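PDB 5LGD: PfEMP1 variant 1 of strain MC, which probably binds a receptor on the host cell surface, the chain here being one helical domain of the DBL clan cut from a much longer protein. Local coordinates for residues Ala9-Trp14 with Thr88-Asp93; Met13-Met18 with Thr61-Ile66; Thr40-Cys45 with Lys161-Asp166. One frame throughout, in Å; residues are numbered along the deposited sequence.

Contact 1: Ala9-Trp14 with Thr88-Asp93; sequences AFFWMW and TLLMKD
Trp12 meets Leu89 with the rim of its six-membered ring. The branch carbon Leu89 CG sits at the edge of the indole, near its plane, 3.8 Å from Trp12 CZ2. Leu89 CD1 lies 4.0 Å from the same Trp12 CZ2. The two side chains cross obliquely. Trp12 CG stands beside the backbone N, anti to the carbonyl carbon (chi1 -68°). The CB bond of Trp12 does not point at the other segment; the far rim of the indole bridges the gap. Trp12 CH2 also reaches the backbone, lying 3.9 Å from Leu89 O, which is in the ring plane.

Leu90 adds one methyl: its CD2 touches Trp12 CH2 and Phe11 CZ, each at 4.2 Å. Phe11 points toward the leucines and meets them with the outer end of its ring, at CZ and CE1. Its CD1 also lies over the centre of the Trp12 ring, 3.5 Å above the plane. The side chains that meet here are buried and apolar.

Phe11 also meets an aromatic side chain of the other protein chain edge-to-face, and Trp12 and Leu89 pack on that chain too, so this patch helps form the protein-protein interface. Within the domain, the contact joins helix 7-29 to the end of helix 82-90. Leu95 of helix 92-103 packs on both Trp12 and Leu90, while Leu90 also rests on Trp63 of helix 45-70 and Ile145 of helix 144-162.

Contact 2: Met13-Met18 with Thr61-Ile66; sequences MWVHDM and TEWGKI
Trp14 and Trp63 both hold CG anti to the backbone N (chi1 -177° for Trp14), and the two indoles meet between their helices. Their six-membered rings are nearly parallel, with planes at 13°, but slid apart. The centroids are 5.2 Å apart, so there is little overlap. The closest atoms are Trp14 CZ3 and Trp63 CE3, at 3.5 Å. Trp14 is also gripped on other sides. Ile66 CD1 lies over one face, 3.5 Å from the centroid of the Trp14 five-membered ring, in a CH-pi contact. Met18 CB lies on the opposite face.

The helices run antiparallel, at 159° between the segments, with axes 11.8 Å apart. With helix 144-162 they form the long helical bundle of this domain; Ile145 of that helix touches both tryptophans.

At the edge of Trp14, NE1 donates to Glu62 OE1 at 2.9 Å. The acceptor lies in the ring plane and uses its anti lone pair, and the carboxylate is turned steeply against the indole. Glu62 OE1 also forms a salt bridge with Lys59, so one oxygen serves two partners. Val15 CG2 touches Trp63 CZ3 at 4.2 Å. Trp63 NE1 is hydrogen-bonded to Asp146 OD2 of helix 144-162.

Contact 3: Thr40-Cys45 with Lys161-Asp166; sequences TCIKGC and KTHTDD
His163 lies against Cys45 by one ring face and against Ile42 by its edge. Cys45 CB stands over the face, 3.5 Å from the ring centroid, in a CH-pi contact. Cys45 SG is over the same face, 4.0 Å from the His163 centroid. Thr162 CG2 covers the opposite face, above the centre. In the ring plane, Ile42 N donates to His163 ND1 at 2.9 Å, almost straight at 173°. With ND1 accepting, a proton on NE2 is consistent with its weak bond to Cys32 O. Ile42 runs beside the imidazole and points the same way, with CD1 3.5 Å from His163 CE1.

Gly44 N donates to Asp166 O at 2.9 Å, in the carbonyl plane and on a lone pair. Gly44 is the third residue of a type II turn from Ile42 to Cys45, and its positive phi (77°) suits glycine. Asp166 OD1 packs over Gly44 CA and takes a bond from Lys47 N.

The Cys41-Cys168 disulfide links the two parts covalently, while Cys45-Cys32 closes the inter-helix loop on itself. The contact ties the loop between helix 7-29 and helix 45-70 to the chain just after helix 144-162, with Cys49 of helix 45-70 against His163.

From the N terminus, helix 7-29 starts both contact 1 and contact 2, which share Met13 and Trp14. Contact 2 closes the shorter loop, back to helix 45-70. Contact 1 closes the longer one, to the last turn of helix 82-90. The two touch directly: Leu90 packs on Trp63, and Phe10 and Phe11 pack on Ile66, giving one continuous core. Contact 3 starts at 40-45, inside both loops, and ends at 161-166, beyond them, so it crosses both. Its centre is about 34 Å from that of contact 1, on the opposite side of the chain's centre. There it joins the loop leading into helix 45-70 to the C-terminal end of helix 144-162.

Contact 1: Ala9-Trp14 with Thr88-Asp93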
loop_
_atom_site.group_PDB
_atom_site.type_symbol
_atom_site.label_atom_id
_atom_site.label_comp_id
_atom_site.label_asym_id
_atom_site.label_seq_id
_atom_site.Cartn_x
_atom_site.Cartn_y
_atom_site.Cartn_z
ATOM N N ALA B 9 15.057 21.022 -8.601
ATOM C CA ALA B 9 15.534 21.566 -9.887
ATOM C C ALA B 9 16.910 22.213 -9.746
ATOM O O ALA B 9 17.797 21.960 -10.570
ATOM C CB ALA B 9 14.545 22.590 -10.421
ATOM N N PHE B 10 17.085 23.055 -8.691
ATOM C CA PHE B 10 18.342 23.743 -8.447
ATOM C C PHE B 10 19.481 22.780 -8.169
ATOM O O PHE B 10 20.563 22.923 -8.751
ATOM C CB PHE B 10 18.202 24.778 -7.317
ATOM C CG PHE B 10 19.488 25.517 -7.060
ATOM C CD1 PHE B 10 19.837 26.618 -7.824
ATOM C CD2 PHE B 10 20.364 25.096 -6.063
ATOM C CE1 PHE B 10 21.053 27.269 -7.620
ATOM C CE2 PHE B 10 21.559 25.776 -5.830
ATOM C CZ PHE B 10 21.913 26.830 -6.634
ATOM N N PHE B 11 19.235 21.821 -7.259
ATOM C CA PHE B 11 20.181 20.784 -6.843
ATOM C C PHE B 11 20.879 20.098 -8.050
ATOM O O PHE B 11 22.109 20.027 -8.099
ATOM C CB PHE B 11 19.467 19.741 -5.936
ATOM C CG PHE B 11 20.351 18.634 -5.409
ATOM C CD1 PHE B 11 20.663 17.530 -6.202
ATOM C CD2 PHE B 11 20.915 18.719 -4.141
ATOM C CE1 PHE B 11 21.513 16.526 -5.725
ATOM C CE2 PHE B 11 21.729 17.691 -3.645
ATOM C CZ PHE B 11 22.052 16.626 -4.450
ATOM N N TRP B 12 20.091 19.613 -9.010
ATOM C CA TRP B 12 20.615 18.891 -10.162
ATOM C C TRP B 12 21.288 19.776 -11.167
ATOM O O TRP B 12 22.337 19.400 -11.686
ATOM C CB TRP B 12 19.522 18.024 -10.783
ATOM C CG TRP B 12 19.183 16.924 -9.833
ATOM C CD1 TRP B 12 18.051 16.804 -9.080
ATOM C CD2 TRP B 12 20.071 15.890 -9.395
ATOM N NE1 TRP B 12 18.146 15.704 -8.263
ATOM C CE2 TRP B 12 19.370 15.111 -8.453
ATOM C CE3 TRP B 12 21.362 15.493 -9.778
ATOM C CZ2 TRP B 12 19.924 13.983 -7.864
ATOM C CZ3 TRP B 12 21.912 14.384 -9.180
ATOM C CH2 TRP B 12 21.196 13.641 -8.238
ATOM N N MET B 13 20.770 20.983 -11.349
ATOM C CA MET B 13 21.368 22.003 -12.208
ATOM C C MET B 13 22.778 22.371 -11.707
ATOM O O MET B 13 23.687 22.517 -12.517
ATOM C CB MET B 13 20.483 23.260 -12.199
ATOM C CG MET B 13 20.840 24.248 -13.289
ATOM S SD MET B 13 20.704 25.958 -12.737
ATOM C CE MET B 13 21.866 25.972 -11.332
ATOM N N TRP B 14 22.939 22.567 -10.394
ATOM C CA TRP B 14 24.204 22.954 -9.771
ATOM C C TRP B 14 25.227 21.833 -9.945
ATOM O O TRP B 14 26.359 22.100 -10.369
ATOM C CB TRP B 14 24.010 23.326 -8.292
ATOM C CG TRP B 14 25.269 23.792 -7.632
ATOM C CD1 TRP B 14 25.644 25.087 -7.409
ATOM C CD2 TRP B 14 26.321 22.970 -7.098
ATOM N NE1 TRP B 14 26.874 25.121 -6.791
ATOM C CE2 TRP B 14 27.320 23.836 -6.606
ATOM C CE3 TRP B 14 26.522 21.582 -6.995
ATOM C CZ2 TRP B 14 28.509 23.361 -6.046
ATOM C CZ3 TRP B 14 27.706 21.118 -6.437
ATOM C CH2 TRP B 14 28.672 22.004 -5.958
ATOM N N THR B 88 23.523 7.891 -1.328
ATOM C CA THR B 88 22.865 7.003 -2.301
ATOM C C THR B 88 22.627 7.771 -3.610
ATOM O O THR B 88 22.947 7.288 -4.687
ATOM C CB THR B 88 21.524 6.480 -1.714
ATOM O OG1 THR B 88 21.788 5.770 -0.514
ATOM C CG2 THR B 88 20.741 5.570 -2.688
ATOM N N LEU B 89 22.072 8.976 -3.495
ATOM C CA LEU B 89 21.693 9.850 -4.610
ATOM C C LEU B 89 22.856 10.244 -5.538
ATOM O O LEU B 89 22.685 10.408 -6.763
ATOM C CB LEU B 89 21.064 11.081 -3.950
ATOM C CG LEU B 89 20.035 11.925 -4.687
ATOM C CD1 LEU B 89 18.854 11.083 -5.305
ATOM C CD2 LEU B 89 19.518 13.004 -3.729
ATOM N N LEU B 90 24.047 10.357 -4.951
ATOM C CA LEU B 90 25.242 10.819 -5.648
ATOM C C LEU B 90 26.237 9.731 -5.989
ATOM O O LEU B 90 27.248 10.044 -6.601
ATOM C CB LEU B 90 25.895 11.965 -4.851
ATOM C CG LEU B 90 25.009 13.201 -4.724
ATOM C CD1 LEU B 90 25.564 14.188 -3.728
ATOM C CD2 LEU B 90 24.787 13.871 -6.090
ATOM N N MET B 91 25.939 8.451 -5.677
ATOM C CA MET B 91 26.774 7.322 -6.093
ATOM C C MET B 91 26.899 7.433 -7.618
ATOM O O MET B 91 25.941 7.857 -8.275
ATOM C CB MET B 91 26.126 5.973 -5.709
ATOM C CG MET B 91 26.214 5.642 -4.218
ATOM S SD MET B 91 27.909 5.721 -3.565
ATOM C CE MET B 91 28.646 4.190 -4.302
ATOM N N LYS B 92 28.110 7.196 -8.152
ATOM C CA LYS B 92 28.425 7.359 -9.576
ATOM C C LYS B 92 27.328 6.887 -10.572
ATOM O O LYS B 92 26.905 7.698 -11.394
ATOM C CB LYS B 92 29.782 6.709 -9.918
ATOM C CG LYS B 92 30.213 6.912 -11.378
ATOM C CD LYS B 92 31.535 6.208 -11.703
ATOM C CE LYS B 92 31.449 4.700 -11.832
ATOM N NZ LYS B 92 30.673 4.282 -13.033
ATOM N N ASP B 93 26.888 5.602 -10.523
ATOM C CA ASP B 93 25.917 5.081 -11.498
ATOM C C ASP B 93 24.568 5.783 -11.459
ATOM O O ASP B 93 24.026 6.080 -12.528
ATOM C CB ASP B 93 25.738 3.566 -11.402
ATOM C CG ASP B 93 26.992 2.707 -11.575
ATOM O OD1 ASP B 93 27.915 3.124 -12.331
ATOM O OD2 ASP B 93 27.036 1.609 -10.993
#

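Contact 2: Met13-Met18 with Thr61-Ile66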
loop_
_atom_site.group_PDB
_atom_site.type_symbol
_atom_site.label_atom_id
_atom_site.label_comp_id
_atom_site.label_asym_id
_atom_site.label_seq_id
_atom_site.Cartn_x
_atom_site.Cartn_y
_atom_site.Cartn_z
ATOM N N MET B 13 20.770 20.983 -11.349
ATOM C CA MET B 13 21.368 22.003 -12.208
ATOM C C MET B 13 22.778 22.371 -11.707
ATOM O O MET B 13 23.687 22.517 -12.517
ATOM C CB MET B 13 20.483 23.260 -12.199
ATOM C CG MET B 13 20.840 24.248 -13.289
ATOM S SD MET B 13 20.704 25.958 -12.737
ATOM C CE MET B 13 21.866 25.972 -11.332
ATOM N N TRP B 14 22.939 22.567 -10.394
ATOM C CA TRP B 14 24.204 22.954 -9.771
ATOM C C TRP B 14 25.227 21.833 -9.945
ATOM O O TRP B 14 26.359 22.100 -10.369
ATOM C CB TRP B 14 24.010 23.326 -8.292
ATOM C CG TRP B 14 25.269 23.792 -7.632
ATOM C CD1 TRP B 14 25.644 25.087 -7.409
ATOM C CD2 TRP B 14 26.321 22.970 -7.098
ATOM N NE1 TRP B 14 26.874 25.121 -6.791
ATOM C CE2 TRP B 14 27.320 23.836 -6.606
ATOM C CE3 TRP B 14 26.522 21.582 -6.995
ATOM C CZ2 TRP B 14 28.509 23.361 -6.046
ATOM C CZ3 TRP B 14 27.706 21.118 -6.437
ATOM C CH2 TRP B 14 28.672 22.004 -5.958
ATOM N N VAL B 15 24.829 20.599 -9.610
ATOM C CA VAL B 15 25.617 19.365 -9.748
ATOM C C VAL B 15 26.083 19.219 -11.215
ATOM O O VAL B 15 27.277 19.051 -11.475
ATOM C CB VAL B 15 24.820 18.130 -9.230
ATOM C CG1 VAL B 15 25.438 16.818 -9.716
ATOM C CG2 VAL B 15 24.732 18.142 -7.704
ATOM N N HIS B 16 25.146 19.315 -12.167
ATOM C CA HIS B 16 25.445 19.237 -13.584
ATOM C C HIS B 16 26.461 20.318 -14.028
ATOM O O HIS B 16 27.483 19.998 -14.651
ATOM C CB HIS B 16 24.128 19.365 -14.391
ATOM C CG HIS B 16 24.360 19.528 -15.854
ATOM N ND1 HIS B 16 24.417 20.781 -16.436
ATOM C CD2 HIS B 16 24.564 18.594 -16.805
ATOM C CE1 HIS B 16 24.644 20.565 -17.714
ATOM N NE2 HIS B 16 24.722 19.267 -17.982
ATOM N N ASP B 17 26.157 21.593 -13.736
ATOM C CA ASP B 17 27.020 22.724 -14.102
ATOM C C ASP B 17 28.403 22.664 -13.417
ATOM O O ASP B 17 29.382 23.068 -14.034
ATOM C CB ASP B 17 26.322 24.064 -13.781
ATOM C CG ASP B 17 25.020 24.314 -14.529
ATOM O OD1 ASP B 17 24.635 23.466 -15.378
ATOM O OD2 ASP B 17 24.374 25.327 -14.250
ATOM N N MET B 18 28.505 22.139 -12.175
ATOM C CA MET B 18 29.831 22.068 -11.576
ATOM C C MET B 18 30.675 20.972 -12.282
ATOM O O MET B 18 31.849 21.221 -12.596
ATOM C CB MET B 18 29.798 21.998 -10.031
ATOM C CG MET B 18 29.871 20.622 -9.438
ATOM S SD MET B 18 31.589 20.098 -9.279
ATOM C CE MET B 18 31.338 18.590 -8.513
ATOM N N THR B 61 32.129 25.758 -0.912
ATOM C CA THR B 61 31.288 26.623 -0.068
ATOM C C THR B 61 29.836 26.550 -0.537
ATOM O O THR B 61 28.939 26.426 0.286
ATOM C CB THR B 61 31.843 28.081 -0.012
ATOM O OG1 THR B 61 33.236 28.071 0.316
ATOM C CG2 THR B 61 31.109 28.952 1.002
ATOM N N GLU B 62 29.599 26.619 -1.860
ATOM C CA GLU B 62 28.241 26.529 -2.410
ATOM C C GLU B 62 27.617 25.188 -2.054
ATOM O O GLU B 62 26.453 25.140 -1.646
ATOM C CB GLU B 62 28.243 26.739 -3.927
ATOM C CG GLU B 62 28.235 28.209 -4.308
ATOM C CD GLU B 62 28.526 28.520 -5.766
ATOM O OE1 GLU B 62 28.154 27.717 -6.655
ATOM O OE2 GLU B 62 29.129 29.587 -6.015
ATOM N N TRP B 63 28.439 24.108 -2.153
ATOM C CA TRP B 63 28.049 22.727 -1.866
ATOM C C TRP B 63 27.654 22.526 -0.425
ATOM O O TRP B 63 26.687 21.809 -0.179
ATOM C CB TRP B 63 29.129 21.722 -2.300
ATOM C CG TRP B 63 28.747 20.281 -2.124
ATOM C CD1 TRP B 63 29.468 19.321 -1.477
ATOM C CD2 TRP B 63 27.591 19.621 -2.661
ATOM N NE1 TRP B 63 28.832 18.104 -1.575
ATOM C CE2 TRP B 63 27.680 18.258 -2.298
ATOM C CE3 TRP B 63 26.465 20.052 -3.385
ATOM C CZ2 TRP B 63 26.667 17.341 -2.595
ATOM C CZ3 TRP B 63 25.483 19.130 -3.713
ATOM C CH2 TRP B 63 25.586 17.795 -3.314
ATOM N N GLY B 64 28.380 23.172 0.498
ATOM C CA GLY B 64 28.105 23.138 1.933
ATOM C C GLY B 64 26.707 23.650 2.232
ATOM O O GLY B 64 25.958 23.028 3.005
ATOM N N LYS B 65 26.341 24.785 1.595
ATOM C CA LYS B 65 25.026 25.430 1.725
ATOM C C LYS B 65 23.895 24.533 1.157
ATOM O O LYS B 65 22.825 24.433 1.763
ATOM C CB LYS B 65 25.035 26.823 1.053
ATOM C CG LYS B 65 25.694 27.946 1.894
ATOM C CD LYS B 65 26.290 29.013 0.973
ATOM C CE LYS B 65 27.261 29.955 1.676
ATOM N NZ LYS B 65 26.604 31.202 2.172
ATOM N N ILE B 66 24.147 23.871 0.008
ATOM C CA ILE B 66 23.194 22.962 -0.641
ATOM C C ILE B 66 22.974 21.734 0.244
ATOM O O ILE B 66 21.819 21.357 0.453
ATOM C CB ILE B 66 23.642 22.641 -2.084
ATOM C CG1 ILE B 66 23.567 23.923 -2.924
ATOM C CG2 ILE B 66 22.796 21.540 -2.703
ATOM C CD1 ILE B 66 24.238 23.911 -4.270
#

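Contact 3: Thr40-Cys45 with Lys161-Asp166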
loop_
_atom_site.group_PDB
_atom_site.type_symbol
_atom_site.label_atom_id
_atom_site.label_comp_id
_atom_site.label_asym_id
_atom_site.label_seq_id
_atom_site.Cartn_x
_atom_site.Cartn_y
_atom_site.Cartn_z
ATOM N N THR B 40 56.576 20.276 -16.383
ATOM C CA THR B 40 57.209 21.467 -16.948
ATOM C C THR B 40 56.256 22.659 -16.850
ATOM O O THR B 40 55.105 22.568 -17.283
ATOM C CB THR B 40 57.796 21.233 -18.358
ATOM O OG1 THR B 40 56.806 20.689 -19.239
ATOM C CG2 THR B 40 59.038 20.350 -18.342
ATOM N N CYS B 41 56.740 23.757 -16.235
ATOM C CA CYS B 41 56.033 25.023 -16.055
ATOM C C CYS B 41 55.755 25.665 -17.414
ATOM O O CYS B 41 56.689 25.915 -18.180
ATOM C CB CYS B 41 56.837 25.963 -15.158
ATOM S SG CYS B 41 56.122 27.620 -14.975
ATOM N N ILE B 42 54.476 25.937 -17.708
ATOM C CA ILE B 42 54.059 26.616 -18.928
ATOM C C ILE B 42 53.781 28.066 -18.558
ATOM O O ILE B 42 53.234 28.349 -17.494
ATOM C CB ILE B 42 52.865 25.916 -19.636
ATOM C CG1 ILE B 42 53.311 24.601 -20.302
ATOM C CG2 ILE B 42 52.204 26.816 -20.685
ATOM C CD1 ILE B 42 52.973 23.351 -19.554
ATOM N N LYS B 43 54.215 28.978 -19.422
ATOM C CA LYS B 43 54.044 30.420 -19.279
ATOM C C LYS B 43 52.533 30.747 -19.220
ATOM O O LYS B 43 51.740 30.158 -19.969
ATOM C CB LYS B 43 54.726 31.135 -20.474
ATOM C CG LYS B 43 55.353 32.483 -20.145
ATOM C CD LYS B 43 56.269 32.980 -21.258
ATOM C CE LYS B 43 55.704 34.188 -21.959
ATOM N NZ LYS B 43 56.619 34.682 -23.020
ATOM N N GLY B 44 52.168 31.615 -18.272
ATOM C CA GLY B 44 50.800 32.084 -18.064
ATOM C C GLY B 44 49.866 31.122 -17.368
ATOM O O GLY B 44 48.688 31.426 -17.185
ATOM N N CYS B 45 50.376 29.959 -16.971
ATOM C CA CYS B 45 49.565 28.948 -16.310
ATOM C C CYS B 45 49.325 29.211 -14.862
ATOM O O CYS B 45 48.268 28.819 -14.380
ATOM C CB CYS B 45 50.143 27.560 -16.523
ATOM S SG CYS B 45 49.643 26.798 -18.073
ATOM N N LYS B 161 52.327 23.859 -7.937
ATOM C CA LYS B 161 53.662 23.321 -7.656
ATOM C C LYS B 161 54.483 23.192 -8.946
ATOM O O LYS B 161 55.708 23.308 -8.899
ATOM C CB LYS B 161 53.589 21.990 -6.889
ATOM C CG LYS B 161 53.372 22.187 -5.394
ATOM C CD LYS B 161 52.659 21.007 -4.744
ATOM C CE LYS B 161 52.243 21.326 -3.323
ATOM N NZ LYS B 161 51.573 20.175 -2.663
ATOM N N THR B 162 53.806 22.987 -10.092
ATOM C CA THR B 162 54.425 22.888 -11.412
ATOM C C THR B 162 54.534 24.303 -12.018
ATOM O O THR B 162 55.637 24.760 -12.347
ATOM C CB THR B 162 53.613 21.941 -12.335
ATOM O OG1 THR B 162 53.330 20.699 -11.678
ATOM C CG2 THR B 162 54.299 21.690 -13.657
ATOM N N HIS B 163 53.384 24.989 -12.151
ATOM C CA HIS B 163 53.302 26.332 -12.717
ATOM C C HIS B 163 53.384 27.384 -11.620
ATOM O O HIS B 163 52.445 28.151 -11.439
ATOM C CB HIS B 163 52.015 26.483 -13.532
ATOM C CG HIS B 163 51.789 25.389 -14.523
ATOM N ND1 HIS B 163 52.543 25.297 -15.679
ATOM C CD2 HIS B 163 50.871 24.394 -14.514
ATOM C CE1 HIS B 163 52.070 24.246 -16.326
ATOM N NE2 HIS B 163 51.060 23.674 -15.666
ATOM N N THR B 164 54.521 27.404 -10.891
ATOM C CA THR B 164 54.865 28.283 -9.752
ATOM C C THR B 164 54.952 29.783 -10.098
ATOM O O THR B 164 54.753 30.637 -9.222
ATOM C CB THR B 164 56.238 27.862 -9.160
ATOM O OG1 THR B 164 57.184 27.679 -10.224
ATOM C CG2 THR B 164 56.163 26.610 -8.298
ATOM N N ASP B 165 55.322 30.087 -11.355
ATOM C CA ASP B 165 55.515 31.448 -11.851
ATOM C C ASP B 165 54.939 31.603 -13.265
ATOM O O ASP B 165 54.980 30.652 -14.061
ATOM C CB ASP B 165 57.016 31.793 -11.838
ATOM C CG ASP B 165 57.305 33.269 -11.708
ATOM O OD1 ASP B 165 57.206 33.796 -10.568
ATOM O OD2 ASP B 165 57.649 33.896 -12.734
ATOM N N ASP B 166 54.394 32.802 -13.570
ATOM C CA ASP B 166 53.819 33.081 -14.882
ATOM C C ASP B 166 54.896 33.100 -15.969
ATOM O O ASP B 166 54.612 32.707 -17.089
ATOM C CB ASP B 166 52.937 34.338 -14.884
ATOM C CG ASP B 166 51.499 34.080 -14.459
ATOM O OD1 ASP B 166 50.970 32.980 -14.769
ATOM O OD2 ASP B 166 50.878 34.999 -13.891
#